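Local coordinates for protein proteasome chaperone 3 (Saccharomyces cerevisiae, PDB 2Z5B) that assists 20S proteasome assembly as a chaperone, forming a heterodimer with POC4 that binds proteasome precursors and facilitates alpha-ring formation, at residues N36-Q41 with E118-V123; S93-V98 with V112-A117. All blocks are in the same frame, centred on the assembly; numbering follows the deposited sequence.

Contact 1: residues N36-Q41 with E118-V123; sequences NTILLQ and ELYRRV
Tyr120 reaches out from its helix to meet Ile38 and Leu40, two residues of one strand whose side chains both point toward it. The interactions are apolar. Ile38 CD1 comes within 3.7 Å of Tyr120 CD1 through an extended outer torsion (chi2 154°), while the other branch, Ile38 CG2, stands 4.1 Å from Tyr120 CE1, so that both branches of the isoleucine lie against the CD1-CE1 side of the phenol. Leu40 CD2 lies 4.3 Å from Tyr120 CE2. Both aliphatic chains meet the ring at a slant.

The polar element is the phenol oxygen, which is buried with Leu40 CD1 3.7 Å from Tyr120 OH and finds no hydrogen-bonding partner in the model. The tyrosine thus bridges backbones whose nearest CA atoms, those of Ile38 and Tyr120, are 9.2 Å apart.

This is helix-on-sheet packing in a buried alpha/beta layer: helix 109-124 lies in the link between parallel strands 95-99 and 140-145, and Tyr120 reaches one strand beyond. Around the contact, Ala31 of strand 26-33, Leu141 of strand 140-145, and Ile173 and Met176 of helix 162-176 also touch Tyr120. On the other side of strand 38-44, Leu39 packs on Thr118 of the neighbouring YPL144W chain.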
# COMPACT_ATOMS: atom_id res chain seq x y z
N ASN B 36 1.48 3.31 12.76
CA ASN B 36 2.90 3.04 12.56
C ASN B 36 3.40 3.46 11.18
O ASN B 36 4.60 3.68 11.00
CB ASN B 36 3.20 1.56 12.80
CG ASN B 36 2.27 0.63 12.03
OD1 ASN B 36 1.11 0.95 11.78
ND2 ASN B 36 2.78 -0.54 11.64
N THR B 37 2.51 3.56 10.20
CA THR B 37 2.96 3.70 8.83
C THR B 37 1.86 4.30 7.97
O THR B 37 0.70 4.40 8.38
CB THR B 37 3.43 2.32 8.27
OG1 THR B 37 4.13 2.50 7.03
CG2 THR B 37 2.24 1.41 8.03
N ILE B 38 2.23 4.75 6.78
CA ILE B 38 1.25 5.06 5.76
C ILE B 38 1.48 4.07 4.64
O ILE B 38 2.64 3.74 4.33
CB ILE B 38 1.37 6.53 5.29
CG1 ILE B 38 0.80 7.46 6.39
CG2 ILE B 38 0.61 6.74 3.99
CD1 ILE B 38 1.34 8.84 6.40
N LEU B 39 0.40 3.54 4.08
CA LEU B 39 0.51 2.65 2.94
C LEU B 39 0.05 3.40 1.70
O LEU B 39 -1.14 3.71 1.58
CB LEU B 39 -0.30 1.36 3.14
CG LEU B 39 -0.40 0.35 1.97
CD1 LEU B 39 1.00 -0.15 1.58
CD2 LEU B 39 -1.28 -0.81 2.36
N LEU B 40 0.99 3.68 0.79
CA LEU B 40 0.72 4.44 -0.43
C LEU B 40 0.77 3.55 -1.66
O LEU B 40 1.73 2.79 -1.85
CB LEU B 40 1.75 5.59 -0.58
CG LEU B 40 1.66 6.45 -1.84
CD1 LEU B 40 0.37 7.27 -1.83
CD2 LEU B 40 2.88 7.38 -1.91
N GLN B 41 -0.27 3.66 -2.50
CA GLN B 41 -0.30 2.99 -3.80
C GLN B 41 -0.08 4.02 -4.88
O GLN B 41 -0.69 5.10 -4.85
CB GLN B 41 -1.66 2.34 -4.08
CG GLN B 41 -2.00 1.13 -3.24
CD GLN B 41 -3.31 0.56 -3.66
OE1 GLN B 41 -3.38 -0.23 -4.61
NE2 GLN B 41 -4.37 0.94 -2.97
N GLU B 118 9.66 12.79 2.35
CA GLU B 118 9.82 14.17 2.81
C GLU B 118 8.54 15.00 2.63
O GLU B 118 8.21 15.83 3.47
CB GLU B 118 11.04 14.83 2.16
CG GLU B 118 12.35 14.48 2.89
CD GLU B 118 12.37 14.97 4.33
OE1 GLU B 118 12.61 16.16 4.56
OE2 GLU B 118 12.13 14.17 5.25
N LEU B 119 7.83 14.75 1.53
CA LEU B 119 6.55 15.42 1.29
C LEU B 119 5.59 15.13 2.45
O LEU B 119 4.98 16.03 3.03
CB LEU B 119 5.96 14.97 -0.06
CG LEU B 119 4.66 15.64 -0.53
CD1 LEU B 119 4.89 17.11 -0.89
CD2 LEU B 119 4.06 14.90 -1.71
N TYR B 120 5.48 13.85 2.79
CA TYR B 120 4.65 13.44 3.92
C TYR B 120 5.04 14.10 5.24
O TYR B 120 4.19 14.65 5.93
CB TYR B 120 4.62 11.91 4.04
CG TYR B 120 3.49 11.31 3.24
CD1 TYR B 120 2.19 11.28 3.76
CD2 TYR B 120 3.71 10.82 1.96
CE1 TYR B 120 1.13 10.74 3.02
CE2 TYR B 120 2.66 10.29 1.22
CZ TYR B 120 1.39 10.25 1.75
OH TYR B 120 0.38 9.72 1.00
N ARG B 121 6.34 14.10 5.56
CA ARG B 121 6.85 14.68 6.81
C ARG B 121 6.69 16.20 6.94
O ARG B 121 6.23 16.69 7.97
CB ARG B 121 8.32 14.31 7.03
CG ARG B 121 8.57 12.81 7.01
CD ARG B 121 9.81 12.43 7.78
NE ARG B 121 9.63 12.52 9.22
CZ ARG B 121 10.53 12.12 10.11
NH1 ARG B 121 11.69 11.60 9.70
NH2 ARG B 121 10.29 12.25 11.41
N ARG B 122 7.07 16.93 5.90
CA ARG B 122 7.16 18.38 5.97
C ARG B 122 5.87 19.10 5.57
O ARG B 122 5.59 20.20 6.04
CB ARG B 122 8.34 18.88 5.12
CG ARG B 122 9.68 18.20 5.45
CD ARG B 122 10.86 18.88 4.76
NE ARG B 122 10.80 18.78 3.30
CZ ARG B 122 11.79 18.35 2.52
NH1 ARG B 122 12.95 17.97 3.04
NH2 ARG B 122 11.63 18.30 1.20
N VAL B 123 5.09 18.46 4.70
CA VAL B 123 3.90 19.09 4.12
C VAL B 123 2.59 18.42 4.54
O VAL B 123 1.78 19.03 5.23
CB VAL B 123 4.01 19.17 2.57
CG1 VAL B 123 2.74 19.74 1.95
CG2 VAL B 123 5.23 19.99 2.17

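Contact 2: residues S93-V98 with V112-A117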
# COMPACT_ATOMS: atom_id res chain seq x y z
N SER B 93 17.96 14.98 6.41
CA SER B 93 16.82 14.07 6.42
C SER B 93 17.15 12.83 5.59
O SER B 93 16.80 12.77 4.41
CB SER B 93 15.59 14.76 5.83
OG SER B 93 15.69 14.79 4.41
N ASP B 94 17.80 11.86 6.21
CA ASP B 94 18.15 10.63 5.52
C ASP B 94 17.20 9.49 5.84
O ASP B 94 16.69 9.39 6.95
CB ASP B 94 19.59 10.23 5.83
CG ASP B 94 20.59 11.12 5.13
OD1 ASP B 94 20.41 11.39 3.91
OD2 ASP B 94 21.55 11.56 5.80
N TYR B 95 16.98 8.63 4.84
CA TYR B 95 16.09 7.49 4.96
C TYR B 95 16.77 6.21 4.51
O TYR B 95 17.77 6.23 3.77
CB TYR B 95 14.80 7.70 4.15
CG TYR B 95 13.98 8.89 4.60
CD1 TYR B 95 14.30 10.17 4.16
CD2 TYR B 95 12.90 8.73 5.46
CE1 TYR B 95 13.58 11.27 4.57
CE2 TYR B 95 12.16 9.82 5.87
CZ TYR B 95 12.51 11.09 5.42
OH TYR B 95 11.79 12.18 5.81
N GLN B 96 16.23 5.10 4.99
CA GLN B 96 16.59 3.77 4.54
C GLN B 96 15.46 3.32 3.61
O GLN B 96 14.29 3.30 4.01
CB GLN B 96 16.70 2.84 5.76
CG GLN B 96 17.13 1.41 5.47
CD GLN B 96 17.07 0.51 6.70
OE1 GLN B 96 18.10 0.11 7.24
NE2 GLN B 96 15.86 0.19 7.14
N VAL B 97 15.80 3.00 2.36
CA VAL B 97 14.84 2.45 1.41
C VAL B 97 15.10 0.96 1.21
O VAL B 97 16.16 0.55 0.71
CB VAL B 97 14.88 3.17 0.04
CG1 VAL B 97 13.91 2.50 -0.95
CG2 VAL B 97 14.56 4.65 0.21
N VAL B 98 14.14 0.14 1.63
CA VAL B 98 14.25 -1.31 1.49
C VAL B 98 13.24 -1.81 0.46
O VAL B 98 12.04 -1.54 0.55
CB VAL B 98 14.04 -2.04 2.84
CG1 VAL B 98 14.16 -3.56 2.68
CG2 VAL B 98 15.03 -1.55 3.87
N VAL B 112 12.95 8.88 -5.57
CA VAL B 112 11.50 9.03 -5.57
C VAL B 112 10.93 8.81 -4.17
O VAL B 112 10.18 9.65 -3.67
CB VAL B 112 10.84 8.07 -6.59
CG1 VAL B 112 9.33 8.06 -6.43
CG2 VAL B 112 11.20 8.47 -8.01
N CYS B 113 11.33 7.70 -3.55
CA CYS B 113 10.88 7.33 -2.20
C CYS B 113 11.19 8.35 -1.12
O CYS B 113 10.33 8.64 -0.28
CB CYS B 113 11.43 5.96 -1.82
SG CYS B 113 10.73 4.66 -2.77
N VAL B 114 12.41 8.89 -1.12
CA VAL B 114 12.78 9.89 -0.12
C VAL B 114 11.98 11.17 -0.34
O VAL B 114 11.56 11.82 0.62
CB VAL B 114 14.30 10.19 -0.11
CG1 VAL B 114 14.60 11.59 0.43
CG2 VAL B 114 15.04 9.12 0.69
N GLN B 115 11.76 11.53 -1.60
CA GLN B 115 11.04 12.77 -1.92
C GLN B 115 9.59 12.62 -1.48
O GLN B 115 9.02 13.53 -0.86
CB GLN B 115 11.16 13.12 -3.40
CG GLN B 115 12.54 13.72 -3.81
CD GLN B 115 12.90 15.00 -3.06
OE1 GLN B 115 12.02 15.77 -2.64
NE2 GLN B 115 14.19 15.22 -2.87
N ILE B 116 9.01 11.45 -1.74
CA ILE B 116 7.65 11.16 -1.26
C ILE B 116 7.62 11.20 0.27
O ILE B 116 6.76 11.85 0.86
CB ILE B 116 7.11 9.82 -1.83
CG1 ILE B 116 6.94 9.95 -3.35
CG2 ILE B 116 5.76 9.44 -1.19
CD1 ILE B 116 6.59 8.68 -4.07
N ALA B 117 8.59 10.54 0.90
CA ALA B 117 8.71 10.55 2.36
C ALA B 117 8.79 11.96 2.93
O ALA B 117 8.10 12.29 3.89
CB ALA B 117 9.91 9.73 2.81
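Tyr95 and Val114 are brought together by their first torsions: the tyrosine ring is turned beside its own backbone N (chi1 -61°), and the valine places CG2 on the N side of its backbone and CG1 opposite that N. As a result both valine methyls meet one flank of the ring, CG2 lying 3.7 Å from Tyr95 CD1 and CG1 4.0 Å from the same carbon. Val114 CG2 also rests against the root of the side chain, 3.7 Å from Tyr95 CB.

Ala117, almost one turn further along the helix, approaches differently. Its methyl sits over one face of the ring in a CH-pi contact, with CB 4.0 Å from the Tyr95 centroid and 19° off the normal, displaced toward the rim where CE2 and CZ lie. The small side chain is consistent with the ring lying close to the helix backbone. Two residues along the strand, Val97 continues the apolar seam with CG2 4.0 Å from Cys113 CB.

The strand and helix segments run at 128° to each other, and their axes approach to 9.2 Å. Strand 95-99, helix 109-124 and the parallel strand 140-145 form a beta-alpha-beta crossover, and the contact packs the helix back on its first strand. Val54 of the intervening antiparallel strand 50-56 touches Tyr95, Cys113 and Ala117, while Ile116 turns to Leu170 and Ile173 of helix 162-176.

The two contacts illustrate how a single helix, 109-124, can pack on well-separated strands of one sheet. Both are core contacts. Contact 1 joins the helix's later turns to strand 38-44 and involves buried residues alone; contact 2 sets its middle turns against an outermost strand within this chain, 95-99, and includes the partly exposed Val97 and Val114. Each is apolar and built round one tyrosine, but the ring comes from the helix in contact 1 and from the strand in contact 2, where a methyl lies over a ring face, offset toward its rim. Their centres are 10 Å apart, and Leu40 CD2 also meets Ile116 CG2 of the same helix at 3.6 Å.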